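Local coordinates for protein NADP-dependent alcohol dehydrogenase (Entamoeba histolytica, PDB 2OUI) that catalyses the NADP-dependent, reversible oxidation of alcohols to carbonyl compounds, probably at its bound zinc ion, and assembles as a tetramer, at residues Leu32-Cys37 against His59-Gln64; Lys141-Val146 against Val348-Tyr353; Asp237-Ala242 against Val253-Pro258. The protein carries 1 engineered substitution. All blocks are in the same frame, centred on the assembly; numbering follows the deposited sequence.

Interaction 1: residues Leu32-Cys37 against His59-Gln64. With ZN (zinc ion), chain E.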
ATOM      1  N   LEU A  32     -17.613  34.427  -1.901  1.00 21.03           N
ATOM      2  CA  LEU A  32     -16.679  35.548  -1.708  1.00 21.87           C
ATOM      3  C   LEU A  32     -15.607  35.567  -2.790  1.00 23.23           C
ATOM      4  O   LEU A  32     -15.118  36.611  -3.144  1.00 22.14           O
ATOM      5  CB  LEU A  32     -15.974  35.441  -0.361  1.00 23.05           C
ATOM      6  CG  LEU A  32     -16.809  35.548   0.918  1.00 25.10           C
ATOM      7  CD1 LEU A  32     -15.880  35.334   2.093  1.00 27.70           C
ATOM      8  CD2 LEU A  32     -17.495  36.905   0.988  1.00 30.26           C
ATOM      9  N   ALA A  33     -15.227  34.395  -3.291  1.00 22.15           N
ATOM     10  CA  ALA A  33     -14.325  34.337  -4.437  1.00 24.22           C
ATOM     11  C   ALA A  33     -14.685  33.084  -5.227  1.00 21.89           C
ATOM     12  O   ALA A  33     -15.023  32.051  -4.641  1.00 22.46           O
ATOM     13  CB  ALA A  33     -12.850  34.331  -3.998  1.00 24.24           C
ATOM     14  N   LEU A  34     -14.682  33.211  -6.554  1.00 22.19           N
ATOM     15  CA  LEU A  34     -15.109  32.117  -7.439  1.00 22.17           C
ATOM     16  C   LEU A  34     -14.119  31.964  -8.564  1.00 19.99           C
ATOM     17  O   LEU A  34     -13.500  32.948  -8.958  1.00 20.21           O
ATOM     18  CB  LEU A  34     -16.476  32.468  -8.074  1.00 20.92           C
ATOM     19  CG  LEU A  34     -17.671  32.522  -7.102  1.00 22.03           C
ATOM     20  CD1 LEU A  34     -18.909  33.067  -7.820  1.00 23.02           C
ATOM     21  CD2 LEU A  34     -17.968  31.144  -6.466  1.00 22.25           C
ATOM     22  N   ALA A  35     -13.997  30.755  -9.106  1.00 21.30           N
ATOM     23  CA  ALA A  35     -13.180  30.551 -10.320  1.00 24.09           C
ATOM     24  C   ALA A  35     -13.902  29.592 -11.273  1.00 21.92           C
ATOM     25  O   ALA A  35     -14.606  28.693 -10.809  1.00 25.94           O
ATOM     26  CB  ALA A  35     -11.811  29.994  -9.954  1.00 21.70           C
ATOM     27  N   PRO A  36     -13.741  29.786 -12.593  1.00 24.15           N
ATOM     28  CA  PRO A  36     -14.282  28.859 -13.596  1.00 22.64           C
ATOM     29  C   PRO A  36     -13.299  27.740 -13.934  1.00 25.01           C
ATOM     30  O   PRO A  36     -12.088  27.876 -13.691  1.00 25.89           O
ATOM     31  CB  PRO A  36     -14.446  29.744 -14.814  1.00 21.77           C
ATOM     32  CG  PRO A  36     -13.230  30.651 -14.725  1.00 24.42           C
ATOM     33  CD  PRO A  36     -13.025  30.908 -13.229  1.00 24.71           C
ATOM     34  N   CYS A  37     -13.821  26.642 -14.485  1.00 24.94           N
ATOM     35  CA  CYS A  37     -13.018  25.447 -14.742  1.00 23.78           C
ATOM     36  C   CYS A  37     -13.242  24.985 -16.158  1.00 23.55           C
ATOM     37  O   CYS A  37     -14.344  25.054 -16.659  1.00 25.33           O
ATOM     38  CB  CYS A  37     -13.440  24.311 -13.794  1.00 21.12           C
ATOM     39  SG  CYS A  37     -12.284  22.902 -13.882  1.00 26.06           S
ATOM     40  N   HIS A  59     -17.760  25.122  -9.485  1.00 21.39           N
ATOM     41  CA  HIS A  59     -17.472  24.245  -8.364  1.00 20.71           C
ATOM     42  C   HIS A  59     -16.188  24.638  -7.623  1.00 21.35           C
ATOM     43  O   HIS A  59     -15.549  23.802  -6.972  1.00 22.59           O
ATOM     44  CB  HIS A  59     -17.425  22.769  -8.804  1.00 22.09           C
ATOM     45  CG  HIS A  59     -16.582  22.510 -10.023  1.00 21.66           C
ATOM     46  ND1 HIS A  59     -17.124  22.344 -11.280  1.00 24.85           N
ATOM     47  CD2 HIS A  59     -15.240  22.368 -10.173  1.00 22.44           C
ATOM     48  CE1 HIS A  59     -16.152  22.136 -12.156  1.00 22.48           C
ATOM     49  NE2 HIS A  59     -15.000  22.145 -11.509  1.00 24.15           N
ATOM     50  N   GLU A  60     -15.827  25.920  -7.699  1.00 22.58           N
ATOM     51  CA  GLU A  60     -14.650  26.429  -7.022  1.00 20.46           C
ATOM     52  C   GLU A  60     -15.051  27.727  -6.325  1.00 20.80           C
ATOM     53  O   GLU A  60     -15.336  28.713  -6.990  1.00 22.06           O
ATOM     54  CB  GLU A  60     -13.562  26.720  -8.054  1.00 23.10           C
ATOM     55  CG  GLU A  60     -12.994  25.446  -8.677  1.00 20.31           C
ATOM     56  CD  GLU A  60     -12.197  25.715  -9.938  1.00 27.54           C
ATOM     57  OE1 GLU A  60     -10.956  25.850  -9.824  1.00 27.82           O
ATOM     58  OE2 GLU A  60     -12.820  25.836 -11.026  1.00 30.25           O
ATOM     59  N   ALA A  61     -15.080  27.692  -4.992  1.00 20.16           N
ATOM     60  CA  ALA A  61     -15.548  28.848  -4.192  1.00 21.81           C
ATOM     61  C   ALA A  61     -14.848  28.912  -2.850  1.00 23.11           C
ATOM     62  O   ALA A  61     -14.550  27.884  -2.248  1.00 22.75           O
ATOM     63  CB  ALA A  61     -17.048  28.748  -3.937  1.00 22.24           C
ATOM     64  N   VAL A  62     -14.627  30.140  -2.390  1.00 19.77           N
ATOM     65  CA  VAL A  62     -14.425  30.468  -0.968  1.00 23.51           C
ATOM     66  C   VAL A  62     -15.701  31.243  -0.646  1.00 21.80           C
ATOM     67  O   VAL A  62     -16.145  32.058  -1.453  1.00 20.81           O
ATOM     68  CB  VAL A  62     -13.190  31.361  -0.767  1.00 24.72           C
ATOM     69  CG1 VAL A  62     -13.182  32.028   0.619  1.00 24.86           C
ATOM     70  CG2 VAL A  62     -11.915  30.530  -0.992  1.00 24.47           C
ATOM     71  N   GLY A  63     -16.328  30.945   0.483  1.00 21.06           N
ATOM     72  CA  GLY A  63     -17.638  31.521   0.724  1.00 22.91           C
ATOM     73  C   GLY A  63     -17.854  31.860   2.172  1.00 24.42           C
ATOM     74  O   GLY A  63     -16.962  31.694   3.001  1.00 23.56           O
ATOM     75  N   GLN A  64     -19.036  32.378   2.453  1.00 22.82           N
ATOM     76  CA  GLN A  64     -19.400  32.766   3.807  1.00 21.13           C
ATOM     77  C   GLN A  64     -20.722  32.093   4.168  1.00 19.92           C
ATOM     78  O   GLN A  64     -21.696  32.150   3.397  1.00 19.81           O
ATOM     79  CB  GLN A  64     -19.511  34.303   3.872  1.00 20.53           C
ATOM     80  CG  GLN A  64     -19.742  34.820   5.281  1.00 23.05           C
ATOM     81  CD  GLN A  64     -19.642  36.333   5.365  1.00 27.33           C
ATOM     82  OE1 GLN A  64     -20.068  37.047   4.444  1.00 27.09           O
ATOM     83  NE2 GLN A  64     -19.121  36.835   6.491  1.00 24.71           N
TER
HETATM   84 ZN    ZN E 361     -13.072  21.739 -12.142  1.00 19.45          ZN
HETATM   85  O   HOH W   1     -15.530  26.231 -11.166  1.00 16.32           O

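Interaction 2: residues Lys141-Val146 against Val348-Tyr353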
ATOM      1  N   LYS A 141      -5.307  34.516   1.413  1.00 24.90           N
ATOM      2  CA  LYS A 141      -6.217  35.397   0.678  1.00 26.03           C
ATOM      3  C   LYS A 141      -7.321  34.571   0.029  1.00 26.51           C
ATOM      4  O   LYS A 141      -7.058  33.475  -0.500  1.00 27.41           O
ATOM      5  CB  LYS A 141      -5.455  36.188  -0.388  1.00 28.14           C
ATOM      6  CG  LYS A 141      -4.476  37.179   0.218  1.00 33.08           C
ATOM      7  CD  LYS A 141      -3.227  37.312  -0.619  1.00 44.60           C
ATOM      8  CE  LYS A 141      -3.268  38.526  -1.508  1.00 46.72           C
ATOM      9  NZ  LYS A 141      -1.896  38.778  -2.011  1.00 51.92           N
ATOM     10  N   PRO A 142      -8.559  35.072   0.062  1.00 25.95           N
ATOM     11  CA  PRO A 142      -9.618  34.296  -0.598  1.00 25.23           C
ATOM     12  C   PRO A 142      -9.250  33.827  -2.012  1.00 26.90           C
ATOM     13  O   PRO A 142      -9.537  32.684  -2.375  1.00 26.52           O
ATOM     14  CB  PRO A 142     -10.806  35.267  -0.618  1.00 26.99           C
ATOM     15  CG  PRO A 142     -10.543  36.208   0.541  1.00 28.59           C
ATOM     16  CD  PRO A 142      -9.054  36.316   0.694  1.00 25.57           C
ATOM     17  N   GLU A 143      -8.604  34.689  -2.794  1.00 27.15           N
ATOM     18  CA  GLU A 143      -8.283  34.369  -4.183  1.00 25.74           C
ATOM     19  C   GLU A 143      -7.258  33.242  -4.264  1.00 26.56           C
ATOM     20  O   GLU A 143      -7.357  32.358  -5.127  1.00 27.84           O
ATOM     21  CB  GLU A 143      -7.779  35.613  -4.920  1.00 27.75           C
ATOM     22  CG  GLU A 143      -8.809  36.723  -5.002  1.00 35.68           C
ATOM     23  CD  GLU A 143      -8.726  37.769  -3.866  1.00 45.55           C
ATOM     24  OE1 GLU A 143      -8.275  37.443  -2.736  1.00 38.68           O
ATOM     25  OE2 GLU A 143      -9.147  38.929  -4.114  1.00 44.75           O
ATOM     26  N   ASP A 144      -6.295  33.234  -3.347  1.00 24.87           N
ATOM     27  CA  ASP A 144      -5.346  32.111  -3.294  1.00 25.92           C
ATOM     28  C   ASP A 144      -6.015  30.832  -2.793  1.00 26.30           C
ATOM     29  O   ASP A 144      -5.701  29.723  -3.248  1.00 25.08           O
ATOM     30  CB  ASP A 144      -4.147  32.450  -2.400  1.00 24.00           C
ATOM     31  CG  ASP A 144      -3.252  33.528  -2.990  1.00 32.08           C
ATOM     32  OD1 ASP A 144      -3.475  33.950  -4.153  1.00 32.11           O
ATOM     33  OD2 ASP A 144      -2.314  33.952  -2.271  1.00 33.82           O
ATOM     34  N   ALA A 145      -6.938  30.976  -1.841  1.00 22.73           N
ATOM     35  CA  ALA A 145      -7.604  29.803  -1.269  1.00 22.61           C
ATOM     36  C   ALA A 145      -8.555  29.114  -2.248  1.00 23.50           C
ATOM     37  O   ALA A 145      -8.771  27.900  -2.135  1.00 23.74           O
ATOM     38  CB  ALA A 145      -8.344  30.181   0.006  1.00 24.38           C
ATOM     39  N   VAL A 146      -9.144  29.871  -3.183  1.00 23.18           N
ATOM     40  CA  VAL A 146     -10.105  29.270  -4.127  1.00 25.49           C
ATOM     41  C   VAL A 146      -9.422  28.266  -5.072  1.00 25.08           C
ATOM     42  O   VAL A 146     -10.077  27.379  -5.660  1.00 24.09           O
ATOM     43  CB  VAL A 146     -10.943  30.322  -4.898  1.00 27.05           C
ATOM     44  CG1 VAL A 146     -10.106  31.042  -5.948  1.00 30.37           C
ATOM     45  CG2 VAL A 146     -12.169  29.657  -5.507  1.00 31.41           C
ATOM     46  N   VAL A 348     -10.082  34.589 -11.482  1.00 22.34           N
ATOM     47  CA  VAL A 348     -10.817  34.580 -10.224  0.50 21.11           C
ATOM     48  C   VAL A 348     -11.738  35.780 -10.166  1.00 21.56           C
ATOM     49  O   VAL A 348     -11.437  36.848 -10.701  1.00 22.48           O
ATOM     50  CB  VAL A 348      -9.925  34.570  -8.954  0.50 20.88           C
ATOM     51  CG1 VAL A 348      -9.284  33.231  -8.766  0.50 19.81           C
ATOM     52  CG2 VAL A 348      -8.886  35.683  -8.979  0.50 20.07           C
ATOM     53  N   VAL A 349     -12.884  35.583  -9.533  1.00 20.95           N
ATOM     54  CA  VAL A 349     -13.858  36.640  -9.377  1.00 21.51           C
ATOM     55  C   VAL A 349     -14.039  36.867  -7.884  1.00 22.20           C
ATOM     56  O   VAL A 349     -14.280  35.931  -7.155  1.00 22.40           O
ATOM     57  CB  VAL A 349     -15.215  36.219  -9.974  1.00 20.49           C
ATOM     58  CG1 VAL A 349     -16.273  37.307  -9.757  1.00 17.84           C
ATOM     59  CG2 VAL A 349     -15.070  35.915 -11.472  1.00 23.15           C
ATOM     60  N   ARG A 350     -13.951  38.121  -7.453  1.00 23.89           N
ATOM     61  CA  ARG A 350     -14.156  38.480  -6.060  1.00 24.53           C
ATOM     62  C   ARG A 350     -15.532  39.129  -5.928  1.00 24.66           C
ATOM     63  O   ARG A 350     -15.923  39.949  -6.763  1.00 24.89           O
ATOM     64  CB  ARG A 350     -13.033  39.416  -5.589  1.00 26.82           C
ATOM     65  CG  ARG A 350     -12.942  39.656  -4.074  1.00 32.20           C
ATOM     66  CD  ARG A 350     -12.476  38.419  -3.228  1.00 26.54           C
ATOM     67  NE  ARG A 350     -12.170  38.830  -1.849  1.00 31.07           N
ATOM     68  CZ  ARG A 350     -13.080  39.110  -0.912  1.00 36.93           C
ATOM     69  NH1 ARG A 350     -14.389  39.006  -1.154  1.00 34.37           N
ATOM     70  NH2 ARG A 350     -12.678  39.505   0.290  1.00 40.15           N
ATOM     71  N   ILE A 351     -16.274  38.726  -4.896  1.00 24.06           N
ATOM     72  CA  ILE A 351     -17.609  39.260  -4.622  1.00 24.97           C
ATOM     73  C   ILE A 351     -17.626  39.835  -3.201  1.00 25.52           C
ATOM     74  O   ILE A 351     -17.185  39.185  -2.256  1.00 23.76           O
ATOM     75  CB  ILE A 351     -18.721  38.175  -4.733  1.00 25.17           C
ATOM     76  CG1 ILE A 351     -18.736  37.491  -6.110  1.00 24.74           C
ATOM     77  CG2 ILE A 351     -20.099  38.787  -4.470  1.00 23.05           C
ATOM     78  CD1 ILE A 351     -17.866  36.265  -6.190  1.00 31.18           C
ATOM     79  N   HIS A 352     -18.132  41.051  -3.071  1.00 26.29           N
ATOM     80  CA  HIS A 352     -18.198  41.748  -1.780  1.00 28.34           C
ATOM     81  C   HIS A 352     -19.624  41.983  -1.286  1.00 26.59           C
ATOM     82  O   HIS A 352     -20.570  42.065  -2.083  1.00 26.99           O
ATOM     83  CB  HIS A 352     -17.467  43.093  -1.850  1.00 27.79           C
ATOM     84  CG  HIS A 352     -15.982  42.961  -1.974  1.00 35.45           C
ATOM     85  ND1 HIS A 352     -15.297  43.329  -3.111  1.00 38.64           N
ATOM     86  CD2 HIS A 352     -15.053  42.483  -1.114  1.00 35.88           C
ATOM     87  CE1 HIS A 352     -14.007  43.100  -2.940  1.00 37.51           C
ATOM     88  NE2 HIS A 352     -13.832  42.587  -1.737  1.00 41.62           N
ATOM     89  N   TYR A 353     -19.763  42.095   0.036  1.00 24.14           N
ATOM     90  CA  TYR A 353     -21.043  42.367   0.666  1.00 24.97           C
ATOM     91  C   TYR A 353     -20.844  43.441   1.740  1.00 26.93           C
ATOM     92  O   TYR A 353     -19.775  43.503   2.346  1.00 26.40           O
ATOM     93  CB  TYR A 353     -21.586  41.093   1.309  1.00 24.69           C
ATOM     94  CG  TYR A 353     -21.675  39.919   0.348  1.00 21.68           C
ATOM     95  CD1 TYR A 353     -20.623  39.034   0.217  1.00 26.28           C
ATOM     96  CD2 TYR A 353     -22.819  39.720  -0.434  1.00 23.17           C
ATOM     97  CE1 TYR A 353     -20.696  37.970  -0.661  1.00 21.63           C
ATOM     98  CE2 TYR A 353     -22.912  38.632  -1.316  1.00 23.67           C
ATOM     99  CZ  TYR A 353     -21.850  37.780  -1.423  1.00 25.35           C
ATOM    100  OH  TYR A 353     -21.932  36.727  -2.303  1.00 23.48           O
TER

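Interaction 3: residues Asp237-Ala242 against Val253-Pro258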
ATOM      1  N   ASP A 237      10.094   7.400 -14.797  1.00 22.97           N
ATOM      2  CA  ASP A 237       9.610   6.488 -13.747  1.00 22.47           C
ATOM      3  C   ASP A 237       8.097   6.494 -13.608  1.00 23.63           C
ATOM      4  O   ASP A 237       7.490   5.427 -13.451  1.00 22.18           O
ATOM      5  CB  ASP A 237      10.240   6.846 -12.394  1.00 23.93           C
ATOM      6  CG  ASP A 237      11.744   6.677 -12.396  1.00 27.18           C
ATOM      7  OD1 ASP A 237      12.226   5.601 -12.805  1.00 31.01           O
ATOM      8  OD2 ASP A 237      12.467   7.620 -12.027  1.00 30.34           O
ATOM      9  N   LYS A 238       7.506   7.695 -13.606  1.00 21.19           N
ATOM     10  CA  LYS A 238       6.067   7.884 -13.357  1.00 21.31           C
ATOM     11  C   LYS A 238       5.553   8.994 -14.290  1.00 22.29           C
ATOM     12  O   LYS A 238       6.312   9.877 -14.692  1.00 23.36           O
ATOM     13  CB  LYS A 238       5.832   8.321 -11.908  1.00 21.78           C
ATOM     14  CG  LYS A 238       6.450   7.390 -10.818  1.00 22.97           C
ATOM     15  CD  LYS A 238       5.803   5.989 -10.741  1.00 19.74           C
ATOM     16  CE  LYS A 238       6.755   4.973 -10.081  1.00 27.31           C
ATOM     17  NZ  LYS A 238       7.177   5.394  -8.727  1.00 29.39           N
ATOM     18  N   VAL A 239       4.263   8.952 -14.606  1.00 23.04           N
ATOM     19  CA  VAL A 239       3.653   9.932 -15.511  1.00 21.45           C
ATOM     20  C   VAL A 239       2.318  10.413 -14.917  1.00 22.58           C
ATOM     21  O   VAL A 239       1.511   9.601 -14.448  1.00 22.94           O
ATOM     22  CB  VAL A 239       3.401   9.339 -16.936  1.00 21.00           C
ATOM     23  CG1 VAL A 239       2.641  10.345 -17.810  1.00 23.00           C
ATOM     24  CG2 VAL A 239       4.704   8.931 -17.615  1.00 20.35           C
ATOM     25  N   VAL A 240       2.107  11.737 -14.926  1.00 22.57           N
ATOM     26  CA  VAL A 240       0.804  12.330 -14.577  1.00 21.51           C
ATOM     27  C   VAL A 240       0.209  12.888 -15.866  1.00 21.12           C
ATOM     28  O   VAL A 240       0.903  13.528 -16.666  1.00 25.38           O
ATOM     29  CB  VAL A 240       0.943  13.500 -13.553  1.00 22.89           C
ATOM     30  CG1 VAL A 240      -0.433  14.076 -13.240  1.00 23.39           C
ATOM     31  CG2 VAL A 240       1.652  13.047 -12.262  1.00 21.05           C
ATOM     32  N   ILE A 241      -1.069  12.597 -16.101  1.00 21.44           N
ATOM     33  CA  ILE A 241      -1.766  13.148 -17.252  1.00 21.80           C
ATOM     34  C   ILE A 241      -2.760  14.153 -16.702  1.00 23.53           C
ATOM     35  O   ILE A 241      -3.632  13.805 -15.897  1.00 24.38           O
ATOM     36  CB  ILE A 241      -2.519  12.085 -18.078  1.00 21.83           C
ATOM     37  CG1 ILE A 241      -1.545  11.052 -18.655  1.00 24.97           C
ATOM     38  CG2 ILE A 241      -3.273  12.776 -19.196  1.00 21.66           C
ATOM     39  CD1 ILE A 241      -2.228   9.909 -19.386  1.00 20.80           C
ATOM     40  N   ALA A 242      -2.579  15.412 -17.089  1.00 22.32           N
ATOM     41  CA  ALA A 242      -3.398  16.501 -16.577  1.00 24.09           C
ATOM     42  C   ALA A 242      -3.974  17.361 -17.692  1.00 27.67           C
ATOM     43  O   ALA A 242      -4.454  18.472 -17.456  1.00 28.17           O
ATOM     44  CB  ALA A 242      -2.603  17.343 -15.587  1.00 25.02           C
ATOM     45  N   VAL A 253       2.191   5.689 -21.999  1.00 22.81           N
ATOM     46  CA  VAL A 253       2.630   4.302 -21.960  1.00 22.14           C
ATOM     47  C   VAL A 253       3.953   4.165 -22.719  1.00 24.00           C
ATOM     48  O   VAL A 253       4.808   3.372 -22.328  1.00 23.76           O
ATOM     49  CB  VAL A 253       1.571   3.364 -22.598  1.00 23.06           C
ATOM     50  CG1 VAL A 253       2.141   1.944 -22.862  1.00 22.27           C
ATOM     51  CG2 VAL A 253       0.291   3.341 -21.753  1.00 21.26           C
ATOM     52  N   LYS A 254       4.125   4.933 -23.800  1.00 22.98           N
ATOM     53  CA  LYS A 254       5.344   4.791 -24.616  1.00 24.07           C
ATOM     54  C   LYS A 254       6.576   5.429 -23.958  1.00 23.70           C
ATOM     55  O   LYS A 254       7.711   5.039 -24.249  1.00 26.19           O
ATOM     56  CB  LYS A 254       5.143   5.341 -26.028  1.00 23.65           C
ATOM     57  CG  LYS A 254       4.104   4.553 -26.867  1.00 24.91           C
ATOM     58  CD  LYS A 254       3.793   5.264 -28.178  1.00 29.76           C
ATOM     59  CE  LYS A 254       2.713   4.511 -28.933  1.00 34.32           C
ATOM     60  NZ  LYS A 254       2.439   5.100 -30.291  1.00 37.62           N
ATOM     61  N   MET A 255       6.363   6.402 -23.076  1.00 21.59           N
ATOM     62  CA  MET A 255       7.507   7.084 -22.455  1.00 21.95           C
ATOM     63  C   MET A 255       7.879   6.542 -21.075  1.00 22.47           C
ATOM     64  O   MET A 255       8.921   6.940 -20.531  1.00 24.67           O
ATOM     65  CB  MET A 255       7.233   8.584 -22.315  1.00 22.86           C
ATOM     66  CG  MET A 255       6.189   8.851 -21.280  1.00 20.66           C
ATOM     67  SD  MET A 255       5.995  10.641 -21.024  1.00 26.06           S
ATOM     68  CE  MET A 255       5.295  11.164 -22.609  1.00 21.26           C
ATOM     69  N   ILE A 256       7.057   5.640 -20.531  1.00 20.47           N
ATOM     70  CA  ILE A 256       7.206   5.185 -19.150  1.00 19.59           C
ATOM     71  C   ILE A 256       7.901   3.829 -19.056  1.00 19.77           C
ATOM     72  O   ILE A 256       7.728   2.959 -19.930  1.00 21.21           O
ATOM     73  CB  ILE A 256       5.844   5.170 -18.406  1.00 21.58           C
ATOM     74  CG1 ILE A 256       6.038   5.309 -16.882  1.00 22.81           C
ATOM     75  CG2 ILE A 256       4.997   3.950 -18.786  1.00 20.25           C
ATOM     76  CD1 ILE A 256       4.713   5.452 -16.117  1.00 20.97           C
ATOM     77  N   LYS A 257       8.711   3.652 -18.016  1.00 19.35           N
ATOM     78  CA  LYS A 257       9.375   2.357 -17.782  1.00 21.43           C
ATOM     79  C   LYS A 257       8.337   1.289 -17.422  1.00 21.65           C
ATOM     80  O   LYS A 257       7.255   1.637 -16.921  1.00 21.83           O
ATOM     81  CB  LYS A 257      10.297   2.504 -16.560  1.00 19.95           C
ATOM     82  CG  LYS A 257      11.504   3.383 -16.792  1.00 24.06           C
ATOM     83  CD  LYS A 257      12.283   3.557 -15.476  1.00 26.63           C
ATOM     84  CE  LYS A 257      13.580   4.323 -15.694  1.00 27.00           C
ATOM     85  NZ  LYS A 257      14.259   4.476 -14.365  1.00 35.67           N
ATOM     86  N   PRO A 258       8.690  -0.010 -17.557  1.00 21.99           N
ATOM     87  CA  PRO A 258       7.820  -1.042 -16.997  1.00 22.64           C
ATOM     88  C   PRO A 258       7.880  -1.005 -15.475  1.00 22.31           C
ATOM     89  O   PRO A 258       8.882  -0.545 -14.911  1.00 23.30           O
ATOM     90  CB  PRO A 258       8.467  -2.343 -17.487  1.00 22.26           C
ATOM     91  CG  PRO A 258       9.937  -1.996 -17.629  1.00 23.25           C
ATOM     92  CD  PRO A 258       9.893  -0.597 -18.196  1.00 24.12           C
TER

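Interaction 1: residues Leu32-Cys37 against His59-Gln64
L32-C37 runs antiparallel to H59-Q64, and the ladder starts with a classic beta bulge in which L32 and A33 both face V62. V62 O takes two backbone donors, L32 N at 2.8 Å and A33 N; V62 N donates to A33 O, and A35 N reaches E60 O at 3.2 Å. A33 and V62 form the hydrogen-bonded pair, L34 and A61 the non-hydrogen-bonded one. On the face of the latter pair, L34 CD2 lies against A61 CB at 3.6 Å. At the bulge, L32 CD1 lies over the G63 carbonyl, 3.9 Å from G63 O.

Beyond the ladder the segments meet at the metal. C37 SG (2.2 Å) and H59 NE2 (2.1 Å) bind zinc, and D150 is the third protein ligand. With SG anti to its backbone N (chi1 -170°), C37 places the sulfur at the edge of the imidazole, 74° off the ring normal. H59 ND1 is hydrogen-bonded to S113 OG, which together with the zinc bond at NE2 holds the ring's rotation. The extended E60 side chain runs alongside A35, bringing OE2 to 3.2 Å from C37 CB. One water links the two segments here: it donates to A35 O and to E60 OE2 (2.7 Å) and accepts from H59 N. K346 forms a salt bridge with E60 OE1 and a hydrogen bond with P36 O, so its positive charge probably eases the approach of OE2 to nearby carbonyl oxygens. This zinc-binding end of the strand pair belongs to the GroES-like catalytic domain of the medium-chain dehydrogenases.

C37 is the N-cap of helix 38-46. Helix 329-339 packs on L34 and P36, helix 148-161 on C37 and E60, while strands 346-350 and 80-83 extend the sheet beside 27-34 and 61-68 respectively.

Interaction 2: residues Lys141-Val146 against Val348-Tyr353
P142 and E143, in the single-turn helix 142-145, meet R350 near the end of strand 346-350, where a short helix packs against the sheet of the GroES-like fold. K141 is the N-cap, and its carbonyl accepts A145 N within the turn. P142 CB points toward the strand, and CG lies 3.9 Å from both NE and NH2 of R350, at an oblique approach to the guanidinium. E143 bends at chi2 (93°), which carries its carboxylate over to the arginine: OE2 lies 3.5 Å from R350 CD and forms a long salt bridge with NE (3.8 Å), near the guanidinium plane and at its edge. The two flat groups are 71° apart. Firmer holds on R350 come from E356, which forms a salt bridge with NH2, and from L32 O, which accepts a hydrogen bond from NH1; H352 NE2 sits 3.6 Å above one guanidinium face. V146, at the buried end, also packs on V62 of strand 61-68. Its CG1, set between the backbone N and the carbonyl carbon (chi1 73°), touches V348 CG1 at 3.7 Å in the conformer of V348 described here, one of two. The turn itself is closed by V146 N, which donates to P142 O at 3.0 Å.

Interaction 3: residues Asp237-Ala242 against Val253-Pro258
D237 and K257 lie side by side and point the same way, so that the lysine ammonium arrives beside the carboxylate. NZ donates to D237 OD1 at 2.8 Å, meeting the oxygen on its syn side and 22° out of the carboxylate plane. The lysine is extended beyond CG, and its CD and CE also run close to OD1. OD2 accepts from the backbone N of T169, so the two carboxylate oxygens have separate partners. K257 NZ has a second acid, E93 of a neighbouring subunit, which brings this ion pair to a subunit interface. Both segments belong to the Rossmann-type domain, where strand 236-241 of the parallel sheet leads through helix 248-255 to strand 260-264, a beta-alpha-beta crossover; the contact packs the end of that helix back on the strand that precedes it. Here V239 and I256 cross at a slant: V239 CG2 meets I256 CD1 at 3.8 Å. CG1 of I256, anti to its backbone N (chi1 -155°), lies 3.7 Å from D237 O. M255 approaches the same valine methyl alongside, with both CG and SD 4.0 Å from V239 CG2, while I173 of strand 170-173 also touches V239 and M255.

Interactions 1 and 2 both reach the same sheet and touch, their centres about 7 Å apart. Strand 27-34 pairs with strand 346-350, with L34 O 2.8 Å from V349 N and L32 O 3.0 Å from I351 N in probable hydrogen bonds, and P142 O packs on V62 CG2 at 3.5 Å. Interaction 1 supplies two of the zinc ligands; the side chain of V146 in interaction 2 is about 10 Å from the metal. Interaction 3 lies on the opposite side of the chain's centre, about 33 Å from interaction 1 between centres, in the probable coenzyme-binding domain. Along the chain it is nested inside the loop that interaction 2 closes, which returns the chain to the catalytic domain.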